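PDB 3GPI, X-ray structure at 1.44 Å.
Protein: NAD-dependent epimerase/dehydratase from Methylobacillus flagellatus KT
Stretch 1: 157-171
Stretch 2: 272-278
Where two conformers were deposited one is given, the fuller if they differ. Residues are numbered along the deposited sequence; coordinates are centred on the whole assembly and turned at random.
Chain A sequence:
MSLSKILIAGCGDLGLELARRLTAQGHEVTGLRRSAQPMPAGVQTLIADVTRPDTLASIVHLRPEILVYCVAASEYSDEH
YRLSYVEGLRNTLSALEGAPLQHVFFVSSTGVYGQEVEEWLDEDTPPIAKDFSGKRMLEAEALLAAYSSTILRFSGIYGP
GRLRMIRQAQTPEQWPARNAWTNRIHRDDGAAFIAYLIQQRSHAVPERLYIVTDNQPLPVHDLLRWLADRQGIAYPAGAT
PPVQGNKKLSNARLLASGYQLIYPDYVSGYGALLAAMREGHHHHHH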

ATOM      1  N   ILE A 157       5.303  -2.014   2.210  1.00 13.85           N
ATOM      2  CA  ILE A 157       5.806  -1.023   1.250  1.00 13.94           C
ATOM      3  C   ILE A 157       7.274  -0.722   1.517  1.00 14.46           C
ATOM      4  O   ILE A 157       7.679  -0.544   2.682  1.00 16.98           O
ATOM      5  CB  ILE A 157       4.991   0.294   1.343  1.00 14.30           C
ATOM      6  CG1 ILE A 157       3.519   0.002   1.059  1.00 16.97           C
ATOM      7  CG2 ILE A 157       5.515   1.293   0.360  1.00 15.88           C
ATOM      8  CD1 ILE A 157       2.575   1.187   1.305  1.00 20.78           C
ATOM      9  N   TYR A 158       8.061  -0.648   0.467  1.00 13.03           N
ATOM     10  CA  TYR A 158       9.474  -0.185   0.588  1.00 12.85           C
ATOM     11  C   TYR A 158       9.726   0.786  -0.528  1.00 13.51           C
ATOM     12  O   TYR A 158       8.948   0.874  -1.486  1.00 14.46           O
ATOM     13  CB  TYR A 158      10.469  -1.343   0.542  1.00 13.56           C
ATOM     14  CG  TYR A 158      10.684  -2.019  -0.795  1.00 11.60           C
ATOM     15  CD1 TYR A 158      11.923  -1.942  -1.416  1.00 12.91           C
ATOM     16  CD2 TYR A 158       9.686  -2.745  -1.462  1.00 13.89           C
ATOM     17  CE1 TYR A 158      12.198  -2.552  -2.608  1.00 13.89           C
ATOM     18  CE2 TYR A 158       9.956  -3.365  -2.664  1.00 13.27           C
ATOM     19  CZ  TYR A 158      11.210  -3.284  -3.245  1.00 11.97           C
ATOM     20  OH  TYR A 158      11.476  -3.918  -4.421  1.00 13.94           O
ATOM     21  N   GLY A 159      10.787   1.557  -0.404  1.00 15.22           N
ATOM     22  CA  GLY A 159      11.059   2.562  -1.443  1.00 16.99           C
ATOM     23  C   GLY A 159      11.795   3.693  -0.757  1.00 18.49           C
ATOM     24  O   GLY A 159      12.236   3.530   0.380  1.00 19.42           O
ATOM     25  N   PRO A 160      11.888   4.870  -1.409  1.00 19.82           N
ATOM     26  CA  PRO A 160      12.527   6.028  -0.767  1.00 20.26           C
ATOM     27  C   PRO A 160      11.849   6.365   0.561  1.00 21.09           C
ATOM     28  O   PRO A 160      10.627   6.287   0.678  1.00 22.15           O
ATOM     29  CB  PRO A 160      12.339   7.139  -1.822  1.00 20.31           C
ATOM     30  CG  PRO A 160      12.218   6.383  -3.118  1.00 20.94           C
ATOM     31  CD  PRO A 160      11.341   5.204  -2.727  1.00 20.69           C
ATOM     32  N   GLY A 161      12.618   6.660   1.601  1.00 22.30           N
ATOM     33  CA  GLY A 161      12.017   6.897   2.915  1.00 22.42           C
ATOM     34  C   GLY A 161      11.424   5.703   3.657  1.00 21.87           C
ATOM     35  O   GLY A 161      10.873   5.859   4.762  1.00 22.43           O
ATOM     36  N   ARG A 162      11.549   4.508   3.054  1.00 20.89           N
ATOM     37  CA  ARG A 162      11.205   3.221   3.690  1.00 19.40           C
ATOM     38  C   ARG A 162      12.344   2.243   3.461  1.00 19.22           C
ATOM     39  O   ARG A 162      12.208   1.233   2.758  1.00 20.02           O
ATOM     40  CB  ARG A 162       9.895   2.669   3.150  1.00 19.02           C
ATOM     41  CG  ARG A 162       8.692   3.456   3.624  1.00 21.84           C
ATOM     42  CD  ARG A 162       7.518   2.962   2.874  1.00 24.69           C
ATOM     43  NE  ARG A 162       6.311   3.752   3.045  1.00 27.52           N
ATOM     44  CZ  ARG A 162       5.322   3.456   3.879  1.00 28.25           C
ATOM     45  NH1 ARG A 162       5.401   2.407   4.702  1.00 29.29           N
ATOM     46  NH2 ARG A 162       4.249   4.236   3.909  1.00 30.22           N
ATOM     47  N   LEU A 163      13.479   2.579   4.063  1.00 18.93           N
ATOM     48  CA  LEU A 163      14.724   1.845   3.890  1.00 19.15           C
ATOM     49  C   LEU A 163      15.133   1.029   5.120  1.00 18.59           C
ATOM     50  O   LEU A 163      16.322   0.656   5.258  1.00 17.67           O
ATOM     51  CB  LEU A 163      15.868   2.821   3.535  1.00 19.99           C
ATOM     52  CG  LEU A 163      15.608   3.685   2.296  1.00 21.87           C
ATOM     53  CD1 LEU A 163      16.752   4.701   2.138  1.00 24.87           C
ATOM     54  CD2 LEU A 163      15.458   2.890   1.008  1.00 25.18           C
ATOM     55  N   ARG A 164      14.177   0.707   6.001  1.00 17.28           N
ATOM     56  CA  ARG A 164      14.489  -0.093   7.195  1.00 17.10           C
ATOM     57  C   ARG A 164      15.280  -1.375   6.905  1.00 16.26           C
ATOM     58  O   ARG A 164      16.188  -1.708   7.657  1.00 16.87           O
ATOM     59  CB  ARG A 164      13.278  -0.445   8.041  1.00 18.49           C
ATOM     60  CG  ARG A 164      13.694  -0.957   9.402  1.00 23.69           C
ATOM     61  CD  ARG A 164      12.526  -1.201  10.328  1.00 30.94           C
ATOM     62  NE  ARG A 164      12.860  -2.269  11.270  1.00 36.78           N
ATOM     63  CZ  ARG A 164      13.464  -2.095  12.442  1.00 39.41           C
ATOM     64  NH1 ARG A 164      13.799  -0.880  12.854  1.00 41.26           N
ATOM     65  NH2 ARG A 164      13.710  -3.148  13.219  1.00 41.23           N
ATOM     66  N   MET A 165      14.958  -2.121   5.851  1.00 15.36           N
ATOM     67  CA  MET A 165      15.655  -3.380   5.593  0.50 14.91           C
ATOM     68  C   MET A 165      17.122  -3.117   5.249  1.00 14.68           C
ATOM     69  O   MET A 165      18.018  -3.899   5.604  1.00 14.76           O
ATOM     70  CB  MET A 165      14.998  -4.173   4.447  0.50 15.57           C
ATOM     71  CG  MET A 165      13.702  -4.951   4.805  0.50 15.25           C
ATOM     72  SD  MET A 165      13.794  -6.123   6.203  0.50 17.11           S
ATOM     73  CE  MET A 165      13.248  -4.997   7.464  0.50 18.12           C
ATOM     74  N   ILE A 166      17.362  -2.026   4.523  1.00 15.03           N
ATOM     75  CA  ILE A 166      18.740  -1.636   4.154  1.00 14.82           C
ATOM     76  C   ILE A 166      19.548  -1.319   5.402  1.00 15.72           C
ATOM     77  O   ILE A 166      20.711  -1.769   5.510  1.00 14.28           O
ATOM     78  CB  ILE A 166      18.764  -0.448   3.163  1.00 14.91           C
ATOM     79  CG1 ILE A 166      18.345  -0.935   1.783  1.00 17.04           C
ATOM     80  CG2 ILE A 166      20.162   0.236   3.073  1.00 16.73           C
ATOM     81  CD1 ILE A 166      18.208   0.169   0.754  1.00 17.18           C
ATOM     82  N   ARG A 167      18.941  -0.594   6.333  1.00 14.83           N
ATOM     83  CA  ARG A 167      19.652  -0.259   7.574  1.00 15.15           C
ATOM     84  C   ARG A 167      19.821  -1.505   8.432  1.00 15.11           C
ATOM     85  O   ARG A 167      20.937  -1.740   8.925  1.00 16.67           O
ATOM     86  CB  ARG A 167      18.935   0.863   8.342  1.00 16.70           C
ATOM     87  CG  ARG A 167      18.976   2.203   7.586  1.00 19.09           C
ATOM     88  CD  ARG A 167      18.363   3.319   8.427  1.00 20.01           C
ATOM     89  NE  ARG A 167      17.013   2.995   8.916  1.00 21.47           N
ATOM     90  CZ  ARG A 167      15.883   3.335   8.303  1.00 21.28           C
ATOM     91  NH1 ARG A 167      15.881   4.011   7.159  1.00 21.62           N
ATOM     92  NH2 ARG A 167      14.740   2.990   8.836  1.00 22.76           N
ATOM     93  N   GLN A 168      18.779  -2.320   8.588  1.00 15.59           N
ATOM     94  CA  GLN A 168      18.872  -3.500   9.419  1.00 15.94           C
ATOM     95  C   GLN A 168      19.948  -4.465   8.870  1.00 15.09           C
ATOM     96  O   GLN A 168      20.617  -5.170   9.631  1.00 14.51           O
ATOM     97  CB  GLN A 168      17.557  -4.242   9.489  1.00 17.08           C
ATOM     98  CG  GLN A 168      17.603  -5.418  10.504  1.00 22.02           C
ATOM     99  CD  GLN A 168      16.272  -6.055  10.863  1.00 30.04           C
ATOM    100  OE1 GLN A 168      15.369  -6.227  10.028  1.00 30.17           O
ATOM    101  NE2 GLN A 168      16.176  -6.470  12.117  1.00 31.68           N
ATOM    102  N   ALA A 169      20.097  -4.527   7.561  1.00 14.29           N
ATOM    103  CA  ALA A 169      21.083  -5.407   6.940  1.00 14.65           C
ATOM    104  C   ALA A 169      22.512  -5.030   7.329  1.00 15.10           C
ATOM    105  O   ALA A 169      23.410  -5.849   7.215  1.00 17.04           O
ATOM    106  CB  ALA A 169      20.923  -5.348   5.421  1.00 14.42           C
ATOM    107  N   GLN A 170      22.691  -3.802   7.812  1.00 15.04           N
ATOM    108  CA  GLN A 170      24.024  -3.302   8.188  1.00 16.39           C
ATOM    109  C   GLN A 170      24.431  -3.779   9.567  1.00 16.91           C
ATOM    110  O   GLN A 170      25.603  -3.621   9.971  1.00 18.06           O
ATOM    111  CB  GLN A 170      24.028  -1.766   8.137  1.00 15.72           C
ATOM    112  CG  GLN A 170      23.961  -1.185   6.721  1.00 17.89           C
ATOM    113  CD  GLN A 170      23.878   0.309   6.717  1.00 23.09           C
ATOM    114  OE1 GLN A 170      24.182   0.942   7.726  1.00 25.65           O
ATOM    115  NE2 GLN A 170      23.469   0.889   5.597  1.00 20.87           N
ATOM    116  N   THR A 171      23.485  -4.334  10.301  1.00 16.95           N
ATOM    117  CA  THR A 171      23.726  -4.773  11.676  1.00 17.98           C
ATOM    118  C   THR A 171      23.275  -6.239  11.943  1.00 17.67           C
ATOM    119  O   THR A 171      22.258  -6.469  12.587  1.00 17.79           O
ATOM    120  CB  THR A 171      23.075  -3.801  12.682  1.00 17.97           C
ATOM    121  OG1 THR A 171      21.662  -3.746  12.420  1.00 19.79           O
ATOM    122  CG2 THR A 171      23.710  -2.407  12.576  1.00 18.94           C
TER
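Stretch 2 (272-278) ALLAAMR

Stretch 2 is helical from Ala 272 through Met 277, continuing a helix that begins earlier in the chain, and it lies across a strand-turn-helix segment. In stretch 1 the strand ends at Tyr 158, a type II turn runs from Gly 159 to Arg 162, and a helix starts at Arg 164 with Leu 163 in the N-cap position. The turn is closed by Arg 162 N to Gly 159 O at 2.9 Å. The helix of stretch 2 and helix 164-168 cross at -77°, nearly perpendicular, and their axes come no closer than 11.6 Å. That spacing leaves room for side chains from both helices between the backbones. The backbones draw nearest at the turn, where the CA atoms of Gly 159 and Leu 273 are 6.9 Å apart; the CA atoms of Ile 166 and Leu 274 are 8.1 Å apart.

Leu 273 is the centre of the contact. It points toward stretch 1 in an m,t rotamer, and its two methyls settle among neighbours they partly share. Leu 273 CD1 lies 3.7 Å from Tyr 158 CD1, approaching the ring obliquely, and 3.8 Å from Leu 163 CD2. Leu 273 CD2 packs against the start of the turn, 3.6 Å from both Gly 159 C and Pro 160 N, and 3.9 Å from Pro 160 CD. Here a leucine methyl rests directly on main chain. Glycine at 159 answers first to its own backbone: at phi 151° and psi -165° a CB would be jammed against the preceding carbonyl oxygen and would clash with Pro 160 CD.

Two residues into the helix of stretch 1, Ile 166 points toward stretch 2 and touches three of its residues. Ile 166 CD1 sits 4.1 Å from Leu 273 CB and 3.9 Å from Leu 274 CD2, and Ile 166 CG2 meets Met 277 SD at 3.7 Å; Ile 166 CD1 also lies 4.0 Å from Met 277 SD. Leu 274 leaves its backbone sideways, but its end comes nearer and so reaches the isoleucine. Leu 273 and Met 277, four residues apart and linked by the hydrogen bond from Met 277 N to Leu 273 O at 3.0 Å, both point toward stretch 1. The contact thins at Gln 170, whose NE2 is 4.4 Å from Met 277 CE.

No hydrogen bond joins the stretches; the 346 Å² they bury rests on apolar packing. The rule to read is simple: one leucine fills the angle between turn and helix, and its i+4 partner extends the same helix face along the isoleucine.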

ATOM      1  N   ALA A 272      17.800  -0.524  -7.080  1.00 19.37           N
ATOM      2  CA  ALA A 272      17.590   0.898  -7.391  1.00 21.05           C
ATOM      3  C   ALA A 272      17.795   1.797  -6.162  1.00 21.82           C
ATOM      4  O   ALA A 272      18.270   2.929  -6.262  1.00 23.67           O
ATOM      5  CB  ALA A 272      16.197   1.099  -7.976  1.00 20.30           C
ATOM      6  N   LEU A 273      17.489   1.293  -4.976  1.00 21.08           N
ATOM      7  CA  LEU A 273      17.469   2.169  -3.829  1.00 22.44           C
ATOM      8  C   LEU A 273      18.861   2.332  -3.315  1.00 22.79           C
ATOM      9  O   LEU A 273      19.248   3.432  -2.882  1.00 23.03           O
ATOM     10  CB  LEU A 273      16.572   1.604  -2.740  1.00 20.85           C
ATOM     11  CG  LEU A 273      15.086   1.669  -3.021  1.00 21.81           C
ATOM     12  CD1 LEU A 273      14.356   0.828  -1.987  1.00 23.52           C
ATOM     13  CD2 LEU A 273      14.615   3.121  -2.968  1.00 25.88           C
ATOM     14  N   LEU A 274      19.633   1.256  -3.398  1.00 21.49           N
ATOM     15  CA  LEU A 274      21.034   1.324  -3.039  1.00 24.30           C
ATOM     16  C   LEU A 274      21.715   2.316  -3.972  1.00 24.14           C
ATOM     17  O   LEU A 274      22.429   3.210  -3.507  1.00 25.72           O
ATOM     18  CB  LEU A 274      21.684  -0.050  -3.104  1.00 22.74           C
ATOM     19  CG  LEU A 274      21.263  -0.962  -1.928  1.00 24.25           C
ATOM     20  CD1 LEU A 274      21.607  -2.388  -2.227  1.00 23.66           C
ATOM     21  CD2 LEU A 274      21.842  -0.599  -0.541  1.00 25.44           C
ATOM     22  N   ALA A 275      21.462   2.196  -5.276  1.00 24.57           N
ATOM     23  CA  ALA A 275      22.098   3.105  -6.254  1.00 24.26           C
ATOM     24  C   ALA A 275      21.791   4.577  -5.974  1.00 25.73           C
ATOM     25  O   ALA A 275      22.676   5.412  -6.090  1.00 26.46           O
ATOM     26  CB  ALA A 275      21.700   2.719  -7.689  1.00 24.14           C
ATOM     27  N   ALA A 276      20.566   4.892  -5.560  1.00 26.57           N
ATOM     28  CA  ALA A 276      20.112   6.266  -5.383  1.00 28.29           C
ATOM     29  C   ALA A 276      20.628   6.874  -4.087  1.00 30.05           C
ATOM     30  O   ALA A 276      21.050   8.041  -4.052  1.00 30.42           O
ATOM     31  CB  ALA A 276      18.573   6.335  -5.427  1.00 27.81           C
ATOM     32  N   MET A 277      20.596   6.080  -3.019  1.00 31.33           N
ATOM     33  CA  MET A 277      21.034   6.542  -1.710  1.00 32.67           C
ATOM     34  C   MET A 277      22.528   6.890  -1.724  1.00 34.74           C
ATOM     35  O   MET A 277      22.963   7.749  -0.945  1.00 35.30           O
ATOM     36  CB  MET A 277      20.666   5.516  -0.605  1.00 31.72           C
ATOM     37  CG  MET A 277      21.577   4.270  -0.474  1.00 27.31           C
ATOM     38  SD  MET A 277      20.954   3.094   0.791  1.00 21.41           S
ATOM     39  CE  MET A 277      22.516   2.865   1.756  1.00 24.22           C
ATOM     40  N   ARG A 278      23.296   6.251  -2.618  1.00 36.59           N
ATOM     41  CA  ARG A 278      24.729   6.566  -2.828  1.00 38.43           C
ATOM     42  C   ARG A 278      24.984   7.893  -3.582  1.00 39.43           C
ATOM     43  O   ARG A 278      26.139   8.227  -3.885  1.00 39.19           O
ATOM     44  CB  ARG A 278      25.442   5.436  -3.577  1.00 38.49           C
ATOM     45  CG  ARG A 278      25.314   4.057  -2.966  1.00 40.21           C
ATOM     46  CD  ARG A 278      26.397   3.149  -3.518  1.00 44.39           C
ATOM     47  NE  ARG A 278      25.894   1.852  -3.980  1.00 48.20           N
ATOM     48  CZ  ARG A 278      25.630   0.790  -3.212  1.00 49.15           C
ATOM     49  NH1 ARG A 278      25.790   0.822  -1.886  1.00 49.61           N
ATOM     50  NH2 ARG A 278      25.189  -0.324  -3.785  1.00 49.88           N
TER